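Long-range contacts in integron Cassette Protein Hfx_Cass5 (Unidentified, PDB 3IF4), which is of unknown function but is the product of an integron gene cassette and pairs with a second copy in a dimer: residues Arg37-Pro42 against Thr63-Ser68; Ser45-Ile50 against Val57-Ser62; Ser75-Leu80 against Arg110-His115. All coordinates share one frame; numbering follows the deposited sequence.

In the fold
The chain has an antiparallel sheet in its first part and two helices, with a short pair of strands between them in sequence, in its second. Contact 1 joins strands 38-42 and 65-67, and contact 2 lays the loop 45-50 on 58-60, an edge strand of the sheet within this chain. Their centres are 8 Å apart, and backbone hydrogen bonds, such as that of His67 with Ser58, link them. Contact 3 joins helices 76-89 and 107-118 on the opposite side of the chain's centre, its centre about 32 Å from that of contact 1. All three contacts touch the second subunit, whose helix 76-89 packs on this sheet, consistent with a fold whose two halves are completed by dimerisation.

Contact 1 of 3, residues Arg37-Pro42 against Thr63-Ser68; sequences RIHVTP and TRSLHS
Val40 N donates to Leu66 O over 2.7 Å, the shortest of the bonds that zip these antiparallel strands together; the return bond runs from Leu66 N to Val40 O at 2.9 Å. Further along, Ser68 N reaches Ile38 O at 3.1 Å, while Ile38 N gives its hydrogen to Ser68 OG, at 3.2 Å, in place of a backbone carbonyl. His39 faces His67 as a non-hydrogen-bonded pair. His67 CG lies between its backbone N and carbonyl carbon (chi1 67°), which sets its ring beside that of His39, and His67 CB makes a CH-pi contact 3.5 Å from the His39 centroid. The Arg37 guanidinium lies over one face of the His67 ring, offset toward its rim, with planes 38° apart, and Arg37 NE forms a salt bridge with Asp33. Within 63-68, a nearly straight bond (172°, 2.8 Å) from His67 ND1 to Ser68 O, in the ring plane but above the carbonyl plane, fixes the ring's rotation. At the other end, Arg64 and Ser65 face Asn60 in a G1 beta bulge, and a water joins Thr41 OG1 to Thr63 O. The chemistry thus divides between two faces: histidines on one, apolar Val40 and Leu66 on the other, against which Ile83 of the second subunit packs.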
# COMPACT_ATOMS: atom_id res chain seq x y z
N ARG A 37 -8.89 2.75 8.92
CA ARG A 37 -8.08 3.85 8.38
C ARG A 37 -7.84 4.94 9.43
O ARG A 37 -8.71 5.22 10.27
CB ARG A 37 -8.75 4.44 7.13
CG ARG A 37 -9.07 3.39 6.08
CD ARG A 37 -9.71 4.00 4.85
NE ARG A 37 -10.94 4.71 5.18
CZ ARG A 37 -11.75 5.25 4.27
NH1 ARG A 37 -11.45 5.15 2.98
NH2 ARG A 37 -12.86 5.88 4.64
N ILE A 38 -6.66 5.55 9.41
CA ILE A 38 -6.39 6.65 10.31
C ILE A 38 -6.62 7.99 9.61
O ILE A 38 -6.14 8.21 8.49
CB ILE A 38 -4.98 6.57 10.94
CG1 ILE A 38 -4.78 7.75 11.90
CG2 ILE A 38 -3.91 6.52 9.87
CD1 ILE A 38 -3.64 7.55 12.89
N HIS A 39 -7.37 8.86 10.29
CA HIS A 39 -7.79 10.15 9.75
C HIS A 39 -7.15 11.31 10.49
O HIS A 39 -7.12 11.33 11.72
CB HIS A 39 -9.30 10.30 9.85
CG HIS A 39 -10.07 9.50 8.84
ND1 HIS A 39 -10.25 8.14 8.94
CD2 HIS A 39 -10.72 9.89 7.72
CE1 HIS A 39 -10.97 7.72 7.92
NE2 HIS A 39 -11.27 8.76 7.16
N VAL A 40 -6.63 12.28 9.73
CA VAL A 40 -6.12 13.51 10.30
C VAL A 40 -6.95 14.69 9.79
O VAL A 40 -6.98 14.97 8.59
CB VAL A 40 -4.63 13.75 9.96
CG1 VAL A 40 -4.16 15.09 10.53
CG2 VAL A 40 -3.77 12.61 10.49
N THR A 41 -7.65 15.35 10.71
CA THR A 41 -8.53 16.46 10.37
C THR A 41 -7.83 17.77 10.68
O THR A 41 -7.64 18.11 11.85
CB THR A 41 -9.83 16.40 11.19
OG1 THR A 41 -10.44 15.12 11.03
CG2 THR A 41 -10.80 17.50 10.74
N PRO A 42 -7.44 18.52 9.64
CA PRO A 42 -6.74 19.79 9.82
C PRO A 42 -7.68 20.82 10.43
O PRO A 42 -8.90 20.71 10.29
CB PRO A 42 -6.38 20.20 8.39
CG PRO A 42 -6.58 18.96 7.55
CD PRO A 42 -7.67 18.21 8.22
N THR A 63 -15.82 14.57 5.30
CA THR A 63 -15.32 14.59 6.68
C THR A 63 -14.14 15.55 6.80
O THR A 63 -13.54 15.68 7.87
CB THR A 63 -14.89 13.19 7.15
OG1 THR A 63 -13.77 12.75 6.38
CG2 THR A 63 -16.04 12.19 7.01
N ARG A 64 -13.82 16.22 5.69
CA ARG A 64 -12.69 17.15 5.64
C ARG A 64 -11.45 16.61 6.36
O ARG A 64 -10.90 17.24 7.27
CB ARG A 64 -13.10 18.53 6.20
CG ARG A 64 -14.00 19.32 5.25
CD ARG A 64 -14.36 20.69 5.78
NE ARG A 64 -13.22 21.61 5.81
CZ ARG A 64 -12.71 22.22 4.74
NH1 ARG A 64 -13.23 22.00 3.53
NH2 ARG A 64 -11.68 23.04 4.87
N SER A 65 -10.99 15.44 5.94
CA SER A 65 -9.84 14.82 6.58
C SER A 65 -8.91 14.16 5.57
O SER A 65 -9.33 13.69 4.52
CB SER A 65 -10.32 13.77 7.59
OG SER A 65 -11.16 12.81 6.97
N LEU A 66 -7.62 14.16 5.91
CA LEU A 66 -6.63 13.36 5.23
C LEU A 66 -6.71 11.98 5.85
O LEU A 66 -6.87 11.87 7.07
CB LEU A 66 -5.24 13.93 5.46
CG LEU A 66 -5.02 15.36 4.96
CD1 LEU A 66 -3.96 16.09 5.79
CD2 LEU A 66 -4.66 15.33 3.48
N HIS A 67 -6.59 10.93 5.05
CA HIS A 67 -6.63 9.58 5.61
C HIS A 67 -5.77 8.58 4.85
O HIS A 67 -5.39 8.79 3.70
CB HIS A 67 -8.07 9.08 5.72
CG HIS A 67 -8.75 8.87 4.40
ND1 HIS A 67 -8.48 7.78 3.60
CD2 HIS A 67 -9.68 9.60 3.75
CE1 HIS A 67 -9.22 7.85 2.51
NE2 HIS A 67 -9.96 8.94 2.58
N SER A 68 -5.46 7.48 5.53
CA SER A 68 -4.68 6.40 4.96
C SER A 68 -5.61 5.41 4.26
O SER A 68 -6.83 5.57 4.31
CB SER A 68 -3.91 5.68 6.07
OG SER A 68 -4.79 4.98 6.94
O HOH W 1 -13.13 14.72 10.54

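Contact 2 of 3, residues Ser45-Ile50 against Val57-Ser62; sequences SQFPYI and VSWNES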
# COMPACT_ATOMS: atom_id res chain seq x y z
N SER A 45 -7.21 24.11 6.88
CA SER A 45 -6.87 23.88 5.48
C SER A 45 -7.61 22.70 4.84
O SER A 45 -8.02 21.76 5.53
CB SER A 45 -5.36 23.69 5.33
OG SER A 45 -4.67 24.86 5.71
N GLN A 46 -7.77 22.76 3.53
CA GLN A 46 -8.31 21.64 2.76
C GLN A 46 -7.30 21.15 1.71
O GLN A 46 -6.51 21.93 1.18
CB GLN A 46 -9.64 22.03 2.10
CG GLN A 46 -9.59 23.36 1.34
CD GLN A 46 -10.79 23.55 0.43
OE1 GLN A 46 -11.94 23.38 0.85
NE2 GLN A 46 -10.53 23.91 -0.82
N PHE A 47 -7.31 19.85 1.41
CA PHE A 47 -6.30 19.28 0.53
C PHE A 47 -6.88 18.45 -0.61
O PHE A 47 -6.59 17.25 -0.74
CB PHE A 47 -5.30 18.45 1.33
CG PHE A 47 -4.55 19.24 2.37
CD1 PHE A 47 -5.07 19.38 3.65
CD2 PHE A 47 -3.33 19.82 2.08
CE1 PHE A 47 -4.38 20.10 4.62
CE2 PHE A 47 -2.63 20.52 3.04
CZ PHE A 47 -3.15 20.66 4.32
N PRO A 48 -7.68 19.09 -1.48
CA PRO A 48 -8.41 18.44 -2.58
C PRO A 48 -7.50 17.63 -3.48
O PRO A 48 -7.89 16.58 -3.98
CB PRO A 48 -8.97 19.63 -3.37
CG PRO A 48 -8.92 20.79 -2.45
CD PRO A 48 -7.76 20.56 -1.55
N TYR A 49 -6.29 18.14 -3.69
CA TYR A 49 -5.33 17.55 -4.62
C TYR A 49 -4.25 16.74 -3.92
O TYR A 49 -3.23 16.42 -4.54
CB TYR A 49 -4.66 18.66 -5.45
CG TYR A 49 -5.41 19.06 -6.70
CD1 TYR A 49 -6.68 18.56 -6.97
CD2 TYR A 49 -4.85 19.96 -7.60
CE1 TYR A 49 -7.37 18.93 -8.12
CE2 TYR A 49 -5.53 20.34 -8.74
CZ TYR A 49 -6.78 19.83 -9.00
OH TYR A 49 -7.45 20.22 -10.14
N ILE A 50 -4.46 16.43 -2.64
CA ILE A 50 -3.47 15.64 -1.91
C ILE A 50 -3.12 14.33 -2.62
O ILE A 50 -1.97 13.88 -2.58
CB ILE A 50 -3.92 15.34 -0.46
CG1 ILE A 50 -2.69 15.04 0.41
CG2 ILE A 50 -4.92 14.20 -0.41
CD1 ILE A 50 -1.79 16.25 0.62
N VAL A 57 -1.91 9.11 0.20
CA VAL A 57 -2.76 9.86 1.11
C VAL A 57 -3.98 10.35 0.34
O VAL A 57 -3.87 10.70 -0.83
CB VAL A 57 -2.00 11.04 1.71
CG1 VAL A 57 -2.88 11.82 2.67
CG2 VAL A 57 -0.75 10.53 2.40
N SER A 58 -5.13 10.38 0.99
CA SER A 58 -6.34 10.86 0.32
C SER A 58 -7.05 11.92 1.14
O SER A 58 -6.84 12.04 2.35
CB SER A 58 -7.30 9.70 0.06
OG SER A 58 -6.58 8.54 -0.24
N TRP A 59 -7.90 12.69 0.47
CA TRP A 59 -8.68 13.72 1.13
C TRP A 59 -10.15 13.34 1.01
O TRP A 59 -10.64 13.08 -0.08
CB TRP A 59 -8.42 15.09 0.49
CG TRP A 59 -9.31 16.22 1.01
CD1 TRP A 59 -10.37 16.80 0.35
CD2 TRP A 59 -9.20 16.91 2.26
NE1 TRP A 59 -10.91 17.80 1.12
CE2 TRP A 59 -10.22 17.89 2.30
CE3 TRP A 59 -8.34 16.79 3.36
CZ2 TRP A 59 -10.40 18.74 3.39
CZ3 TRP A 59 -8.52 17.64 4.45
CH2 TRP A 59 -9.54 18.61 4.45
N ASN A 60 -10.84 13.28 2.14
CA ASN A 60 -12.27 13.01 2.14
C ASN A 60 -13.01 14.29 2.46
O ASN A 60 -12.98 14.78 3.59
CB ASN A 60 -12.60 11.92 3.16
CG ASN A 60 -14.05 11.50 3.11
OD1 ASN A 60 -14.94 12.25 3.54
ND2 ASN A 60 -14.30 10.31 2.59
N GLU A 61 -13.68 14.86 1.45
CA GLU A 61 -14.27 16.18 1.61
C GLU A 61 -15.46 16.20 2.57
O GLU A 61 -15.71 17.21 3.23
CB GLU A 61 -14.64 16.78 0.25
CG GLU A 61 -15.16 18.22 0.33
CD GLU A 61 -14.17 19.18 0.98
OE1 GLU A 61 -13.08 19.42 0.40
OE2 GLU A 61 -14.48 19.72 2.06
N SER A 62 -16.19 15.10 2.66
CA SER A 62 -17.37 15.08 3.51
C SER A 62 -16.98 15.12 4.99
O SER A 62 -17.72 15.65 5.82
CB SER A 62 -18.25 13.86 3.22
OG SER A 62 -17.71 12.69 3.80
O HOH W 2 -0.86 11.33 -2.00
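Aromatic and peptide packing around Trp59 dominates the meeting of the loop with the strand. The indole lies flat against the chain of Gln46 and Phe47, with Phe47 N about 3.5 Å above its plane and over its centre, and Phe47 O comes to 3.1 Å from Trp59 CB. The Phe47 ring turns its edge toward the same indole in an offset edge-to-face pair, planes at 67° and CD1 3.9 Å from Trp59 CZ3. Trp59 CG stands anti to the backbone N (chi1 174°), which brings the indole against the loop's backbone. Apolar contacts continue at Ile50, whose two branches divide the work: CG2 meets Trp59 CB at 3.7 Å, and CG1 meets Val57 CG1 at 3.9 Å. The polar link between the segments runs through a water, which donates to Ile50 O at the end of the type I turn from Phe47 and accepts from Val57 N. Within 57-62, Trp59 NE1 donates in its ring plane to Glu61 OE1 at 2.8 Å, almost perfectly straight (179°) and from above the carboxylate plane, which holds the indole's orientation; Glu61 also pairs with Arg64. Strand 58-60 is an edge strand beside 65-67; Phe47 and Ile50 also touch Leu66, and Gln90 of the second subunit packs against both.

Contact 3 of 3, residues Ser75-Leu80 against Arg110-His115; sequences SYAQWL and RAELTH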
# COMPACT_ATOMS: atom_id res chain seq x y z
N SER A 75 1.24 -10.26 3.26
CA SER A 75 0.98 -11.66 2.98
C SER A 75 1.41 -12.00 1.56
O SER A 75 0.96 -11.36 0.62
CB SER A 75 -0.50 -11.99 3.16
OG SER A 75 -0.77 -13.30 2.71
N TYR A 76 2.29 -12.98 1.42
CA TYR A 76 2.74 -13.41 0.09
C TYR A 76 1.59 -13.97 -0.74
O TYR A 76 1.49 -13.68 -1.93
CB TYR A 76 3.90 -14.40 0.18
CG TYR A 76 5.23 -13.72 0.46
CD1 TYR A 76 5.83 -12.93 -0.50
CD2 TYR A 76 5.86 -13.87 1.69
CE1 TYR A 76 7.04 -12.30 -0.26
CE2 TYR A 76 7.08 -13.24 1.95
CZ TYR A 76 7.66 -12.46 0.97
OH TYR A 76 8.85 -11.84 1.22
N ALA A 77 0.71 -14.75 -0.12
CA ALA A 77 -0.46 -15.26 -0.80
C ALA A 77 -1.26 -14.11 -1.40
O ALA A 77 -1.57 -14.10 -2.59
CB ALA A 77 -1.33 -16.07 0.15
N GLN A 78 -1.59 -13.12 -0.57
CA GLN A 78 -2.35 -11.96 -1.02
C GLN A 78 -1.63 -11.26 -2.16
O GLN A 78 -2.24 -10.92 -3.17
CB GLN A 78 -2.57 -10.97 0.11
CG GLN A 78 -3.47 -11.46 1.23
CD GLN A 78 -3.59 -10.43 2.34
OE1 GLN A 78 -3.59 -10.77 3.52
NE2 GLN A 78 -3.69 -9.15 1.96
N TRP A 79 -0.33 -11.04 -1.99
CA TRP A 79 0.44 -10.37 -3.03
C TRP A 79 0.43 -11.16 -4.34
O TRP A 79 0.36 -10.57 -5.41
CB TRP A 79 1.85 -10.00 -2.56
CG TRP A 79 1.84 -8.66 -1.89
CD1 TRP A 79 1.97 -8.40 -0.55
CD2 TRP A 79 1.63 -7.39 -2.52
NE1 TRP A 79 1.86 -7.05 -0.31
CE2 TRP A 79 1.66 -6.40 -1.50
CE3 TRP A 79 1.42 -6.98 -3.84
CZ2 TRP A 79 1.49 -5.05 -1.77
CZ3 TRP A 79 1.25 -5.64 -4.11
CH2 TRP A 79 1.29 -4.68 -3.08
N LEU A 80 0.47 -12.48 -4.26
CA LEU A 80 0.38 -13.28 -5.47
C LEU A 80 -0.98 -13.05 -6.11
O LEU A 80 -1.08 -12.83 -7.31
CB LEU A 80 0.62 -14.77 -5.19
CG LEU A 80 0.55 -15.70 -6.40
CD1 LEU A 80 1.77 -16.58 -6.46
CD2 LEU A 80 -0.72 -16.55 -6.35
N ARG A 110 5.49 -22.27 -0.45
CA ARG A 110 5.25 -22.79 -1.78
C ARG A 110 3.88 -23.46 -1.85
O ARG A 110 3.14 -23.29 -2.83
CB ARG A 110 6.36 -23.76 -2.16
CG ARG A 110 6.67 -23.86 -3.63
CD ARG A 110 6.09 -25.12 -4.24
NE ARG A 110 6.97 -25.70 -5.25
CZ ARG A 110 6.61 -26.70 -6.04
NH1 ARG A 110 5.40 -27.21 -5.94
NH2 ARG A 110 7.46 -27.18 -6.94
N ALA A 111 3.53 -24.21 -0.81
CA ALA A 111 2.21 -24.84 -0.75
C ALA A 111 1.13 -23.76 -0.66
O ALA A 111 0.17 -23.76 -1.43
CB ALA A 111 2.12 -25.77 0.44
N GLU A 112 1.31 -22.84 0.27
CA GLU A 112 0.34 -21.78 0.49
C GLU A 112 0.17 -20.90 -0.75
O GLU A 112 -0.93 -20.44 -1.05
CB GLU A 112 0.76 -20.94 1.69
CG GLU A 112 -0.36 -20.13 2.29
CD GLU A 112 0.06 -19.47 3.58
OE1 GLU A 112 0.76 -20.14 4.38
OE2 GLU A 112 -0.30 -18.29 3.80
N LEU A 113 1.27 -20.66 -1.47
CA LEU A 113 1.19 -19.85 -2.67
C LEU A 113 0.43 -20.61 -3.74
O LEU A 113 -0.33 -20.03 -4.52
CB LEU A 113 2.59 -19.46 -3.17
CG LEU A 113 3.28 -18.34 -2.38
CD1 LEU A 113 4.62 -17.98 -3.01
CD2 LEU A 113 2.39 -17.11 -2.28
N THR A 114 0.61 -21.92 -3.76
CA THR A 114 -0.10 -22.77 -4.71
C THR A 114 -1.60 -22.68 -4.48
O THR A 114 -2.37 -22.53 -5.43
CB THR A 114 0.35 -24.23 -4.60
OG1 THR A 114 1.72 -24.34 -5.03
CG2 THR A 114 -0.52 -25.11 -5.48
N HIS A 115 -2.00 -22.76 -3.22
CA HIS A 115 -3.42 -22.72 -2.88
C HIS A 115 -4.03 -21.34 -3.14
O HIS A 115 -5.18 -21.24 -3.58
CB HIS A 115 -3.64 -23.12 -1.42
CG HIS A 115 -5.08 -23.17 -1.02
ND1 HIS A 115 -5.75 -22.07 -0.53
CD2 HIS A 115 -5.98 -24.18 -1.05
CE1 HIS A 115 -7.01 -22.41 -0.26
NE2 HIS A 115 -7.17 -23.68 -0.57
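Leu113 makes the tight part of this helix-to-helix contact almost single-handed. Its CD2 methyl sits against the first turn of helix 76-89, 3.6 Å from Tyr76 O and also 3.6 Å from Ala77 N, so that an apolar branch rests on backbone as much as on side chains. The side-chain neighbours are slightly farther off: Tyr76 CB is 4.0 Å from CD2, and Leu80 CB, one turn on, is 4.1 Å from it. Leu80 answers with its own CD2, which lies 4.0 Å from Leu113 O. CG of Leu113 stands anti to its carbonyl carbon (chi1 -76°), and this directs the branched end across to the other helix. The two segments form an obliquely packed helix pair: the axes of 76-80 and 110-115 come within 9.0 Å and are inclined at 38°, near the start of helix 76-89, where Ser75 is the N-cap and its OG takes a weak bond from Gln78 N. Packing is looser toward solvent. There the exposed Glu112 extends its chain toward Ala77, whose CB comes only within 4.4 Å of OE2; a carboxylate near the beginning of a helix would probably be favoured by the peptide dipoles. Tyr76 carries its hydroxyl away from Leu113 to Gly36 O of the second subunit, while Leu80 and Leu113 also pack on Ile30 and Ile38, respectively, of that subunit.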